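Local coordinates for lipoate-protein ligase 1 (Plasmodium falciparum, PDB 5T8U), which belongs to the lipoate-protein ligase family, with a lipoyl ligase A/B domain of the class II tRNA synthetase clan and lipoic acid bound in its pocket, at residues G167-N179 against I202-L216. Residues are numbered along the deposited sequence; the frame is centred on the assembly and turned at random.
Sequences GTILINLEKNILN and INLSEINNNITCENL. With LPA (lipoic acid), chain C.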
loop_
_atom_site.group_PDB
_atom_site.type_symbol
_atom_site.label_atom_id
_atom_site.label_comp_id
_atom_site.label_asym_id
_atom_site.label_seq_id
_atom_site.Cartn_x
_atom_site.Cartn_y
_atom_site.Cartn_z
ATOM N N GLY A 167 4.291 -3.719 0.889
ATOM C CA GLY A 167 3.540 -4.951 1.001
ATOM C C GLY A 167 3.839 -5.659 2.308
ATOM O O GLY A 167 4.673 -5.216 3.103
ATOM N N THR A 168 3.147 -6.777 2.507
ATOM C CA THR A 168 3.248 -7.568 3.722
ATOM C C THR A 168 3.799 -8.948 3.396
ATOM O O THR A 168 3.455 -9.538 2.365
ATOM C CB THR A 168 1.882 -7.710 4.407
ATOM O OG1 THR A 168 2.022 -8.472 5.612
ATOM C CG2 THR A 168 0.883 -8.403 3.489
ATOM N N ILE A 169 4.659 -9.445 4.284
ATOM C CA ILE A 169 5.181 -10.805 4.241
ATOM C C ILE A 169 4.665 -11.537 5.471
ATOM O O ILE A 169 4.622 -10.966 6.568
ATOM C CB ILE A 169 6.724 -10.820 4.199
ATOM C CG1 ILE A 169 7.230 -10.132 2.928
ATOM C CG2 ILE A 169 7.254 -12.252 4.287
ATOM C CD1 ILE A 169 8.732 -9.916 2.898
ATOM N N LEU A 170 4.277 -12.796 5.293
ATOM C CA LEU A 170 3.662 -13.578 6.357
ATOM C C LEU A 170 4.675 -14.562 6.930
ATOM O O LEU A 170 5.143 -15.463 6.225
ATOM C CB LEU A 170 2.425 -14.309 5.837
ATOM C CG LEU A 170 1.106 -13.559 6.036
ATOM C CD1 LEU A 170 1.192 -12.107 5.572
ATOM C CD2 LEU A 170 -0.001 -14.284 5.304
ATOM N N ILE A 171 5.004 -14.385 8.210
ATOM C CA ILE A 171 5.935 -15.256 8.917
ATOM C C ILE A 171 5.143 -16.178 9.835
ATOM O O ILE A 171 5.036 -17.383 9.584
ATOM C CB ILE A 171 6.965 -14.439 9.724
ATOM C CG1 ILE A 171 7.678 -13.415 8.831
ATOM C CG2 ILE A 171 7.970 -15.365 10.414
ATOM C CD1 ILE A 171 8.569 -14.013 7.764
ATOM N N ASN A 172 4.580 -15.610 10.905
ATOM C CA ASN A 172 3.860 -16.366 11.923
ATOM C C ASN A 172 2.493 -15.750 12.199
ATOM O O ASN A 172 1.978 -15.839 13.315
ATOM C CB ASN A 172 4.678 -16.444 13.214
ATOM C CG ASN A 172 4.097 -17.420 14.220
ATOM O OD1 ASN A 172 3.486 -18.422 13.849
ATOM N ND2 ASN A 172 4.279 -17.124 15.502
ATOM N N LEU A 173 1.898 -15.112 11.192
ATOM C CA LEU A 173 0.596 -14.484 11.372
ATOM C C LEU A 173 -0.427 -15.498 11.873
ATOM O O LEU A 173 -0.427 -16.663 11.467
ATOM C CB LEU A 173 0.122 -13.862 10.055
ATOM C CG LEU A 173 -1.281 -13.250 10.060
ATOM C CD1 LEU A 173 -1.331 -12.082 11.019
ATOM C CD2 LEU A 173 -1.696 -12.822 8.664
ATOM N N GLU A 174 -1.295 -15.047 12.773
ATOM C CA GLU A 174 -2.404 -15.867 13.254
ATOM C C GLU A 174 -3.430 -15.973 12.133
ATOM O O GLU A 174 -4.188 -15.037 11.875
ATOM C CB GLU A 174 -3.006 -15.256 14.514
ATOM C CG GLU A 174 -3.959 -16.172 15.264
ATOM C CD GLU A 174 -4.452 -15.557 16.560
ATOM O OE1 GLU A 174 -5.112 -16.270 17.347
ATOM O OE2 GLU A 174 -4.180 -14.361 16.794
ATOM N N LYS A 175 -3.450 -17.119 11.448
ATOM C CA LYS A 175 -4.262 -17.256 10.243
ATOM C C LYS A 175 -5.747 -17.396 10.560
ATOM O O LYS A 175 -6.588 -16.829 9.854
ATOM C CB LYS A 175 -3.789 -18.460 9.428
ATOM C CG LYS A 175 -4.641 -18.740 8.200
ATOM C CD LYS A 175 -4.194 -20.002 7.482
ATOM C CE LYS A 175 -5.104 -20.315 6.304
ATOM N NZ LYS A 175 -4.696 -21.559 5.595
ATOM N N ASN A 176 -6.093 -18.149 11.606
ATOM C CA ASN A 176 -7.498 -18.436 11.875
ATOM C C ASN A 176 -8.247 -17.210 12.382
ATOM O O ASN A 176 -9.444 -17.064 12.107
ATOM C CB ASN A 176 -7.615 -19.578 12.885
ATOM C CG ASN A 176 -7.291 -20.931 12.276
ATOM O OD1 ASN A 176 -7.389 -21.119 11.063
ATOM N ND2 ASN A 176 -6.908 -21.883 13.118
ATOM N N ILE A 177 -7.572 -16.322 13.114
ATOM C CA ILE A 177 -8.252 -15.187 13.728
ATOM C C ILE A 177 -8.821 -14.236 12.683
ATOM O O ILE A 177 -9.756 -13.482 12.977
ATOM C CB ILE A 177 -7.286 -14.450 14.684
ATOM C CG1 ILE A 177 -8.066 -13.620 15.706
ATOM C CG2 ILE A 177 -6.305 -13.566 13.916
ATOM C CD1 ILE A 177 -8.596 -14.436 16.865
ATOM N N LEU A 178 -8.286 -14.261 11.459
ATOM C CA LEU A 178 -8.677 -13.293 10.439
ATOM C C LEU A 178 -10.191 -13.229 10.274
ATOM O O LEU A 178 -10.782 -12.142 10.256
ATOM C CB LEU A 178 -8.016 -13.648 9.108
ATOM C CG LEU A 178 -6.491 -13.763 9.112
ATOM C CD1 LEU A 178 -5.982 -14.172 7.739
ATOM C CD2 LEU A 178 -5.867 -12.453 9.533
ATOM N N ASN A 179 -10.838 -14.389 10.154
ATOM C CA ASN A 179 -12.267 -14.427 9.868
ATOM C C ASN A 179 -13.113 -13.764 10.948
ATOM O O ASN A 179 -14.311 -13.560 10.727
ATOM C CB ASN A 179 -12.714 -15.877 9.672
ATOM C CG ASN A 179 -12.251 -16.455 8.347
ATOM O OD1 ASN A 179 -12.323 -15.794 7.311
ATOM N ND2 ASN A 179 -11.764 -17.690 8.378
ATOM N N ILE A 202 -4.638 -18.592 3.164
ATOM C CA ILE A 202 -3.394 -18.003 3.642
ATOM C C ILE A 202 -2.426 -19.126 3.989
ATOM O O ILE A 202 -2.831 -20.247 4.317
ATOM C CB ILE A 202 -3.652 -17.086 4.859
ATOM C CG1 ILE A 202 -4.328 -15.784 4.415
ATOM C CG2 ILE A 202 -2.364 -16.786 5.626
ATOM C CD1 ILE A 202 -3.451 -14.862 3.570
ATOM N N ASN A 203 -1.131 -18.820 3.903
ATOM C CA ASN A 203 -0.092 -19.770 4.277
ATOM C C ASN A 203 1.024 -19.036 5.001
ATOM O O ASN A 203 1.548 -18.039 4.494
ATOM C CB ASN A 203 0.474 -20.497 3.054
ATOM C CG ASN A 203 1.326 -21.692 3.433
ATOM O OD1 ASN A 203 1.074 -22.354 4.441
ATOM N ND2 ASN A 203 2.346 -21.969 2.633
ATOM N N LEU A 204 1.383 -19.532 6.182
ATOM C CA LEU A 204 2.501 -18.981 6.930
ATOM C C LEU A 204 3.800 -19.603 6.439
ATOM O O LEU A 204 3.902 -20.827 6.307
ATOM C CB LEU A 204 2.330 -19.239 8.427
ATOM C CG LEU A 204 1.199 -18.509 9.159
ATOM C CD1 LEU A 204 1.266 -17.021 8.889
ATOM C CD2 LEU A 204 -0.175 -19.054 8.794
ATOM N N SER A 205 4.794 -18.758 6.167
ATOM C CA SER A 205 6.083 -19.257 5.713
ATOM C C SER A 205 6.795 -20.092 6.773
ATOM O O SER A 205 7.832 -20.689 6.468
ATOM C CB SER A 205 6.968 -18.088 5.276
ATOM O OG SER A 205 6.565 -17.583 4.016
ATOM N N GLU A 206 6.271 -20.142 8.002
ATOM C CA GLU A 206 6.790 -21.067 9.004
ATOM C C GLU A 206 6.338 -22.496 8.741
ATOM O O GLU A 206 7.034 -23.442 9.127
ATOM C CB GLU A 206 6.350 -20.641 10.406
ATOM C CG GLU A 206 7.100 -19.442 10.959
ATOM C CD GLU A 206 6.737 -19.137 12.401
ATOM O OE1 GLU A 206 5.760 -19.729 12.910
ATOM O OE2 GLU A 206 7.433 -18.310 13.027
ATOM N N ILE A 207 5.182 -22.672 8.096
ATOM C CA ILE A 207 4.721 -24.002 7.717
ATOM C C ILE A 207 5.733 -24.699 6.821
ATOM O O ILE A 207 5.694 -25.925 6.678
ATOM C CB ILE A 207 3.337 -23.902 7.036
ATOM C CG1 ILE A 207 2.270 -23.559 8.081
ATOM C CG2 ILE A 207 2.980 -25.200 6.302
ATOM C CD1 ILE A 207 0.877 -23.326 7.520
ATOM N N ASN A 208 6.649 -23.941 6.212
ATOM C CA ASN A 208 7.651 -24.499 5.317
ATOM C C ASN A 208 9.075 -24.409 5.847
ATOM O O ASN A 208 9.952 -25.094 5.313
ATOM C CB ASN A 208 7.599 -23.790 3.955
ATOM C CG ASN A 208 6.183 -23.470 3.514
ATOM O OD1 ASN A 208 5.695 -22.359 3.720
ATOM N ND2 ASN A 208 5.518 -24.441 2.900
ATOM N N ASN A 209 9.334 -23.595 6.868
ATOM C CA ASN A 209 10.696 -23.392 7.349
ATOM C C ASN A 209 10.651 -22.910 8.794
ATOM O O ASN A 209 9.582 -22.676 9.364
ATOM C CB ASN A 209 11.452 -22.397 6.461
ATOM C CG ASN A 209 12.269 -23.080 5.383
ATOM O OD1 ASN A 209 11.788 -23.304 4.272
ATOM N ND2 ASN A 209 13.516 -23.411 5.705
ATOM N N ASN A 210 11.838 -22.765 9.382
ATOM C CA ASN A 210 12.014 -22.259 10.743
ATOM C C ASN A 210 12.384 -20.783 10.743
ATOM O O ASN A 210 13.211 -20.335 11.541
ATOM C CB ASN A 210 13.076 -23.077 11.471
ATOM C CG ASN A 210 14.429 -23.033 10.776
ATOM O OD1 ASN A 210 14.756 -22.065 10.088
ATOM N ND2 ASN A 210 15.219 -24.086 10.952
ATOM N N ILE A 211 11.786 -20.009 9.840
ATOM C CA ILE A 211 12.138 -18.606 9.658
ATOM C C ILE A 211 11.740 -17.786 10.876
ATOM O O ILE A 211 10.967 -18.240 11.727
ATOM C CB ILE A 211 11.477 -18.027 8.393
ATOM C CG1 ILE A 211 10.008 -18.440 8.335
ATOM C CG2 ILE A 211 12.219 -18.479 7.154
ATOM C CD1 ILE A 211 9.175 -17.551 7.494
ATOM N N THR A 212 12.273 -16.569 10.954
ATOM C CA THR A 212 11.905 -15.596 11.970
ATOM C C THR A 212 11.819 -14.229 11.304
ATOM O O THR A 212 12.279 -14.035 10.176
ATOM C CB THR A 212 12.920 -15.557 13.123
ATOM O OG1 THR A 212 14.052 -14.766 12.740
ATOM C CG2 THR A 212 13.394 -16.960 13.477
ATOM N N CYS A 213 11.216 -13.273 12.012
ATOM C CA CYS A 213 11.170 -11.903 11.510
ATOM C C CYS A 213 12.576 -11.343 11.332
ATOM O O CYS A 213 12.889 -10.729 10.306
ATOM C CB CYS A 213 10.355 -11.027 12.460
ATOM S SG CYS A 213 8.627 -11.538 12.640
ATOM N N GLU A 214 13.442 -11.552 12.325
ATOM C CA GLU A 214 14.819 -11.079 12.225
ATOM C C GLU A 214 15.567 -11.794 11.106
ATOM O O GLU A 214 16.283 -11.159 10.323
ATOM C CB GLU A 214 15.529 -11.274 13.564
ATOM C CG GLU A 214 15.054 -10.315 14.646
ATOM C CD GLU A 214 15.241 -10.861 16.049
ATOM O OE1 GLU A 214 15.300 -12.099 16.208
ATOM O OE2 GLU A 214 15.329 -10.050 16.994
ATOM N N ASN A 215 15.412 -13.116 11.015
ATOM C CA ASN A 215 16.078 -13.882 9.965
ATOM C C ASN A 215 15.659 -13.385 8.584
ATOM O O ASN A 215 16.495 -12.965 7.771
ATOM C CB ASN A 215 15.749 -15.370 10.137
ATOM C CG ASN A 215 16.732 -16.280 9.422
ATOM O OD1 ASN A 215 17.402 -15.870 8.475
ATOM N ND2 ASN A 215 16.814 -17.532 9.871
ATOM N N LEU A 216 14.352 -13.416 8.310
ATOM C CA LEU A 216 13.845 -12.962 7.019
ATOM C C LEU A 216 14.293 -11.539 6.720
ATOM O O LEU A 216 14.709 -11.234 5.597
ATOM C CB LEU A 216 12.318 -13.064 6.998
ATOM C CG LEU A 216 11.562 -12.716 5.705
ATOM C CD1 LEU A 216 11.302 -11.216 5.578
ATOM C CD2 LEU A 216 12.277 -13.255 4.468
HETATM C C1 LPA C . -3.771 -6.796 -1.041
HETATM O O1 LPA C . -3.723 -8.034 -0.813
HETATM C C2 LPA C . -2.564 -5.917 -0.726
HETATM O O2 LPA C . -4.813 -6.286 -1.531
HETATM C C3 LPA C . -2.383 -5.839 0.787
HETATM C C4 LPA C . -1.431 -4.699 1.143
HETATM C C5 LPA C . -1.506 -4.449 2.648
HETATM C C6 LPA C . -0.739 -3.329 3.007
HETATM S S6 LPA C . -1.237 -2.774 4.355
HETATM C C7 LPA C . 1.151 -3.843 3.277
HETATM C C8 LPA C . 1.725 -3.024 4.519
HETATM S S8 LPA C . 0.332 -2.051 5.203
#
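At the end of strand 162-170, which lines the lipoic acid pocket with His-166, Gly-167 and Thr-168, Ile-171 pushes its side chain into segment 202-216. CG1 of Ile-171 lies anti to its carbonyl carbon (chi1 -54°), and the second bend (chi2 -67°) carries CD1 to within 3.6 Å of Ile-211 CD1 and 3.9 Å of Leu-216 CG. Two residues earlier, Ile-169 meets Leu-216 tip to tip through their CD1 atoms; Phe-132 of helix 117-132 backs both Ile-211 and Leu-216. Segment 202-216 enters helix 213-227 here, with Thr-212 as its N-cap: Thr-212 OG1 accepts from Asn-215 N at 2.7 Å.

Strand 162-170 is an inner strand of the mixed sheet of the lipoyl ligase A/B domain, between strands 150-159 and 105-112, and its end and the residue after it make weak hydrogen bonds to the type I turn 204-207. Leu-170 O receives both N and OG of Ser-205, and Ile-171 O receives Glu-206 N. On the other face of the strand, the side chains of Leu-170 and Ile-202 cross at about a right angle, Leu-170 CD2 lying 3.5 Å from Ile-202 CG2. In the following loop, Leu-204 CD1 packs on Leu-173 CB at 3.6 Å.

Lys-175, fully extended, runs past Ile-202 in the opposite direction, its CE 3.8 Å from Ile-202 CB. Lys-175 NZ donates to Ile-202 O at 2.6 Å, tilted 20° from the carbonyl plane, and also binds Thr-201 OG1. In the pocket itself, Gly-167 C comes within 3.4 Å of C7 of lipoic acid.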